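Local coordinates for lumazine protein (Photobacterium kishitanii, PDB 3A35), which acts as an antenna protein that shifts the bioluminescence of bacterial luciferase to shorter wavelength, binding a lumazine chromophore, or here its analogue riboflavin, at residues K38-L43 with L49-I54; S146-E149 with I155-N158. All blocks are in the same frame, centred on the assembly; numbering follows the deposited sequence.

Overall arrangement
From the N terminus the chain builds a six-stranded antiparallel barrel, and contact 1 closes a short loop, joining strands 41-44 and 47-55 as a hairpin on the wall that carries riboflavin. The chain then runs on into a second barrel with the same strand order. There contact 2 closes a hairpin between strands 143-151 and 154-160, away from the flavin. Contact 1 joins the third and fourth strands of its barrel, contact 2 the fourth and fifth of the other, so they fall at neighbouring steps of the shared topology. The two follow in series, neither nested nor crossed. The centres of contact 1 and contact 2 are about 31 Å apart, on opposite sides of the chain's centre.

Contact 1: residues K38-L43 with L49-I54; sequences KGTVML and LTVVRI. With RBF (riboflavin), chain C.
M42 and L49 form the hydrogen-bonded pair of this antiparallel ladder: M42 N donates to L49 O at 3.0 Å, and L49 N returns the bond to M42 O. Further along, V51 N binds T40 O at 2.7 Å. G39 N reaches V51 O at 2.9 Å, tilted 23° from the plane of that carbonyl. Between these bonds lies the non-hydrogen-bonded pair V41 and T50, where the CA-H groups of V41 and T50 lean on L49 O and T40 O. The hairpin of strands 41-44 and 47-55 so made is part of the wall of the N-terminal lumazine-binding barrel, and riboflavin lies beside residues 49-54, met by V41, L49 and T50. T50 grips the flavin twice: its backbone N donates to O4 of riboflavin at 2.9 Å, and its hydroxyl OG1 donates to the ring nitrogen N5. With OG1 beside its own backbone N (chi1 -56°), both donors turn to the same edge of the flavin. Van der Waals contacts complete the fit. V41 lays CG1 against the methyl C7M of riboflavin at 3.8 Å and CG2 against T50 OG1, while the branch CD2 of L49 approaches riboflavin N3 at 3.4 Å. V51 sets CG2 beside T40 CB and also packs on V59 and F61 of strand 58-63. At the outer end, the aliphatic chain of K38 runs past the V52 carbonyl, CD lying 3.6 Å from V52 O.

Contact 2: residues S146-E149 with I155-N158; sequences SIEE and IFIN
S146 O lies 3.6 Å from the CG2 branch of I157 and accepts a bond from a water that in turn accepts from N158 N, so the strands are bridged here by solvent. I147 brings its CG2 to 4.0 Å from F156 O and packs on I138 of the adjacent strand. E148 N then donates to F156 O at 2.7 Å. The backbone here sets E148 CB over one face of the F156 ring, 4.0 Å from the ring centroid, as a CH-pi contact. Beyond it, CG lies anti to the backbone N (chi1 -159°) and passes near CE2 of F156, and a bend at the next bond takes OE1 to the water shared with S146 and N158. A second water links E148 OE1 to N158 O. E149 N makes a weak bond to the same F156 O, and E149 O takes F156 N at 2.9 Å. The E149 carboxylate stands at the edge of the ring, its plane 88° from that of the ring, with OE2 3.6 Å from CE2 of F156; Y121 also stacks on F156. Two residues, E148 and E149, thus oppose the single F156, a classic beta bulge in the hairpin of the C-terminal lumazine-binding barrel.

Contact 1: residues K38-L43 with L49-I54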
loop_
_atom_site.group_PDB
_atom_site.type_symbol
_atom_site.label_atom_id
_atom_site.label_comp_id
_atom_site.label_asym_id
_atom_site.label_seq_id
_atom_site.Cartn_x
_atom_site.Cartn_y
_atom_site.Cartn_z
ATOM N N LYS A 38 -4.737 19.597 -4.959
ATOM C CA LYS A 38 -5.108 19.743 -3.561
ATOM C C LYS A 38 -6.435 19.208 -3.279
ATOM O O LYS A 38 -7.367 19.510 -4.002
ATOM C CB LYS A 38 -5.158 21.212 -3.007
ATOM C CG LYS A 38 -3.862 21.736 -2.741
ATOM C CD LYS A 38 -3.763 23.254 -1.938
ATOM C CE LYS A 38 -4.928 24.009 -2.073
ATOM N NZ LYS A 38 -4.324 25.361 -1.461
ATOM N N GLY A 39 -6.561 18.396 -2.202
ATOM C CA GLY A 39 -7.784 17.803 -1.840
ATOM C C GLY A 39 -8.130 16.459 -2.434
ATOM O O GLY A 39 -9.058 15.744 -2.069
ATOM N N THR A 40 -7.328 15.997 -3.445
ATOM C CA THR A 40 -7.465 14.649 -3.946
ATOM C C THR A 40 -7.271 13.658 -2.830
ATOM O O THR A 40 -6.347 13.779 -2.009
ATOM C CB THR A 40 -6.403 14.331 -4.974
ATOM O OG1 THR A 40 -6.623 15.121 -6.177
ATOM C CG2 THR A 40 -6.289 12.838 -5.318
ATOM N N VAL A 41 -8.153 12.674 -2.771
ATOM C CA VAL A 41 -8.066 11.586 -1.805
ATOM C C VAL A 41 -7.692 10.387 -2.659
ATOM O O VAL A 41 -8.387 9.967 -3.570
ATOM C CB VAL A 41 -9.415 11.342 -1.084
ATOM C CG1 VAL A 41 -9.244 10.119 -0.195
ATOM C CG2 VAL A 41 -9.669 12.519 -0.201
ATOM N N MET A 42 -6.542 9.775 -2.422
ATOM C CA MET A 42 -5.989 8.674 -3.230
ATOM C C MET A 42 -5.313 7.720 -2.329
ATOM O O MET A 42 -5.153 7.983 -1.054
ATOM C CB MET A 42 -4.996 9.182 -4.292
ATOM C CG MET A 42 -3.768 9.906 -3.610
ATOM S SD MET A 42 -2.537 10.444 -4.829
ATOM C CE MET A 42 -1.935 8.875 -5.439
ATOM N N LEU A 43 -4.957 6.562 -2.866
ATOM C CA LEU A 43 -4.214 5.562 -2.045
ATOM C C LEU A 43 -2.709 5.683 -2.156
ATOM O O LEU A 43 -2.137 5.686 -3.238
ATOM C CB LEU A 43 -4.592 4.130 -2.447
ATOM C CG LEU A 43 -6.093 3.849 -2.368
ATOM C CD1 LEU A 43 -6.253 2.313 -2.595
ATOM C CD2 LEU A 43 -6.723 4.212 -1.017
ATOM N N LEU A 49 -5.397 8.869 1.743
ATOM C CA LEU A 49 -4.798 10.137 2.232
ATOM C C LEU A 49 -5.229 11.258 1.329
ATOM O O LEU A 49 -5.523 11.075 0.142
ATOM C CB LEU A 49 -3.244 10.093 2.277
ATOM C CG LEU A 49 -2.640 8.983 3.134
ATOM C CD1 LEU A 49 -1.103 9.013 2.985
ATOM C CD2 LEU A 49 -3.001 9.150 4.649
ATOM N N THR A 50 -5.228 12.445 1.899
ATOM C CA THR A 50 -5.671 13.670 1.176
ATOM C C THR A 50 -4.479 14.548 0.793
ATOM O O THR A 50 -3.687 14.894 1.666
ATOM C CB THR A 50 -6.614 14.453 2.165
ATOM O OG1 THR A 50 -7.671 13.565 2.561
ATOM C CG2 THR A 50 -7.171 15.700 1.354
ATOM N N VAL A 51 -4.414 14.957 -0.454
ATOM C CA VAL A 51 -3.289 15.854 -0.790
ATOM C C VAL A 51 -3.447 17.219 -0.105
ATOM O O VAL A 51 -4.549 17.824 -0.258
ATOM C CB VAL A 51 -3.241 16.012 -2.319
ATOM C CG1 VAL A 51 -2.217 17.049 -2.741
ATOM C CG2 VAL A 51 -3.019 14.681 -3.057
ATOM N N VAL A 52 -2.386 17.661 0.535
ATOM C CA VAL A 52 -2.434 18.960 1.234
ATOM C C VAL A 52 -1.774 20.037 0.358
ATOM O O VAL A 52 -2.167 21.193 0.525
ATOM C CB VAL A 52 -1.610 18.801 2.532
ATOM C CG1 VAL A 52 -1.016 20.167 3.005
ATOM C CG2 VAL A 52 -2.440 18.000 3.551
ATOM N N ARG A 53 -0.796 19.734 -0.485
ATOM C CA ARG A 53 -0.055 20.808 -1.177
ATOM C C ARG A 53 0.621 20.098 -2.336
ATOM O O ARG A 53 1.001 18.908 -2.178
ATOM C CB ARG A 53 0.934 21.496 -0.264
ATOM C CG ARG A 53 1.989 22.289 -0.924
ATOM C CD ARG A 53 2.971 22.690 0.059
ATOM N NE ARG A 53 3.965 23.401 -0.684
ATOM C CZ ARG A 53 5.265 23.397 -0.432
ATOM N NH1 ARG A 53 5.788 22.712 0.595
ATOM N NH2 ARG A 53 6.007 24.213 -1.215
ATOM N N ILE A 54 0.844 20.736 -3.438
ATOM C CA ILE A 54 1.712 20.263 -4.518
ATOM C C ILE A 54 2.694 21.332 -4.923
ATOM O O ILE A 54 2.301 22.504 -5.154
ATOM C CB ILE A 54 0.926 19.825 -5.657
ATOM C CG1 ILE A 54 -0.052 18.715 -5.288
ATOM C CG2 ILE A 54 1.899 19.410 -6.750
ATOM C CD1 ILE A 54 -1.039 18.408 -6.487
HETATM N N1 RBF C . -5.717 9.624 7.302
HETATM C C2 RBF C . -4.646 10.435 7.432
HETATM O O2 RBF C . -3.760 10.211 8.315
HETATM N N3 RBF C . -4.398 11.510 6.587
HETATM C C4 RBF C . -5.281 11.812 5.521
HETATM O O4 RBF C . -5.010 12.778 4.798
HETATM C C4A RBF C . -6.427 10.996 5.467
HETATM N N5 RBF C . -7.413 11.341 4.465
HETATM C C5A RBF C . -8.538 10.521 4.396
HETATM C C6 RBF C . -9.541 10.936 3.514
HETATM C C7 RBF C . -10.695 10.104 3.488
HETATM C C7M RBF C . -11.825 10.609 2.544
HETATM C C8 RBF C . -10.837 8.969 4.226
HETATM C C8M RBF C . -12.047 8.148 4.074
HETATM C C9 RBF C . -9.784 8.550 5.113
HETATM C C9A RBF C . -8.676 9.391 5.253
HETATM N N10 RBF C . -7.651 9.074 6.207
HETATM C C10 RBF C . -6.594 9.940 6.319
HETATM C "C1'" RBF C . -7.777 8.030 7.137
HETATM C "C2'" RBF C . -6.958 6.787 6.852
HETATM O "O2'" RBF C . -7.278 6.301 5.506
HETATM C "C3'" RBF C . -7.251 5.735 7.786
HETATM O "O3'" RBF C . -6.931 6.349 9.148
HETATM C "C4'" RBF C . -6.281 4.543 7.718
HETATM O "O4'" RBF C . -6.563 3.778 6.524
HETATM C "C5'" RBF C . -6.424 3.600 8.920
HETATM O "O5'" RBF C . -5.442 2.563 8.920
#

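Contact 2: residues S146-E149 with I155-N158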
loop_
_atom_site.group_PDB
_atom_site.type_symbol
_atom_site.label_atom_id
_atom_site.label_comp_id
_atom_site.label_asym_id
_atom_site.label_seq_id
_atom_site.Cartn_x
_atom_site.Cartn_y
_atom_site.Cartn_z
ATOM N N SER A 146 -5.682 -12.278 -4.662
ATOM C CA SER A 146 -6.130 -13.443 -3.872
ATOM C C SER A 146 -5.060 -13.974 -2.939
ATOM O O SER A 146 -3.898 -13.962 -3.303
ATOM C CB SER A 146 -6.508 -14.632 -4.797
ATOM O OG SER A 146 -5.465 -14.873 -5.766
ATOM N N ILE A 147 -5.488 -14.433 -1.755
ATOM C CA ILE A 147 -4.644 -15.211 -0.814
ATOM C C ILE A 147 -4.435 -16.595 -1.425
ATOM O O ILE A 147 -5.403 -17.183 -2.028
ATOM C CB ILE A 147 -5.286 -15.268 0.541
ATOM C CG1 ILE A 147 -5.414 -13.799 1.066
ATOM C CG2 ILE A 147 -4.529 -16.232 1.454
ATOM C CD1 ILE A 147 -6.193 -13.751 2.390
ATOM N N GLU A 148 -3.221 -17.179 -1.376
ATOM C CA GLU A 148 -2.963 -18.508 -1.880
ATOM C C GLU A 148 -3.268 -19.557 -0.830
ATOM O O GLU A 148 -3.924 -20.577 -1.090
ATOM C CB GLU A 148 -1.511 -18.598 -2.300
ATOM C CG GLU A 148 -1.374 -19.676 -3.214
ATOM C CD GLU A 148 -2.009 -19.390 -4.616
ATOM O OE1 GLU A 148 -2.332 -18.269 -5.054
ATOM O OE2 GLU A 148 -2.178 -20.375 -5.331
ATOM N N GLU A 149 -2.690 -19.390 0.345
ATOM C CA GLU A 149 -2.807 -20.281 1.479
ATOM C C GLU A 149 -2.586 -19.545 2.809
ATOM O O GLU A 149 -1.927 -18.462 2.820
ATOM C CB GLU A 149 -1.738 -21.354 1.335
ATOM C CG GLU A 149 -1.727 -22.282 0.121
ATOM C CD GLU A 149 -0.310 -23.006 -0.035
ATOM O OE1 GLU A 149 0.382 -23.204 1.021
ATOM O OE2 GLU A 149 0.117 -23.322 -1.216
ATOM N N ILE A 155 0.201 -15.654 5.977
ATOM C CA ILE A 155 -0.553 -15.679 4.708
ATOM C C ILE A 155 0.410 -15.714 3.527
ATOM O O ILE A 155 1.411 -14.971 3.518
ATOM C CB ILE A 155 -1.576 -14.497 4.607
ATOM C CG1 ILE A 155 -0.931 -13.146 4.597
ATOM C CG2 ILE A 155 -2.604 -14.606 5.689
ATOM C CD1 ILE A 155 -1.822 -12.126 3.960
ATOM N N PHE A 156 0.200 -16.570 2.541
ATOM C CA PHE A 156 0.997 -16.727 1.390
ATOM C C PHE A 156 0.271 -16.147 0.213
ATOM O O PHE A 156 -0.852 -16.543 -0.143
ATOM C CB PHE A 156 1.359 -18.207 1.220
ATOM C CG PHE A 156 1.830 -18.589 -0.089
ATOM C CD1 PHE A 156 2.676 -17.777 -0.863
ATOM C CD2 PHE A 156 1.536 -19.874 -0.579
ATOM C CE1 PHE A 156 3.176 -18.154 -2.121
ATOM C CE2 PHE A 156 1.977 -20.270 -1.822
ATOM C CZ PHE A 156 2.835 -19.446 -2.616
ATOM N N ILE A 157 0.849 -15.142 -0.426
ATOM C CA ILE A 157 0.346 -14.543 -1.615
ATOM C C ILE A 157 1.306 -14.756 -2.751
ATOM O O ILE A 157 2.489 -14.536 -2.646
ATOM C CB ILE A 157 0.118 -13.014 -1.459
ATOM C CG1 ILE A 157 -0.821 -12.813 -0.279
ATOM C CG2 ILE A 157 -0.652 -12.481 -2.748
ATOM C CD1 ILE A 157 -0.599 -11.580 0.442
ATOM N N ASN A 158 0.781 -15.275 -3.881
ATOM C CA ASN A 158 1.662 -15.672 -4.955
ATOM C C ASN A 158 1.367 -14.713 -6.117
ATOM O O ASN A 158 0.336 -14.827 -6.837
ATOM C CB ASN A 158 1.316 -17.144 -5.308
ATOM C CG ASN A 158 2.129 -17.646 -6.416
ATOM O OD1 ASN A 158 2.783 -16.937 -7.108
ATOM N ND2 ASN A 158 2.079 -18.988 -6.593
HETATM O O HOH W 1 -2.030 -15.619 -4.384
HETATM O O HOH W 2 -1.627 -17.209 -7.326
#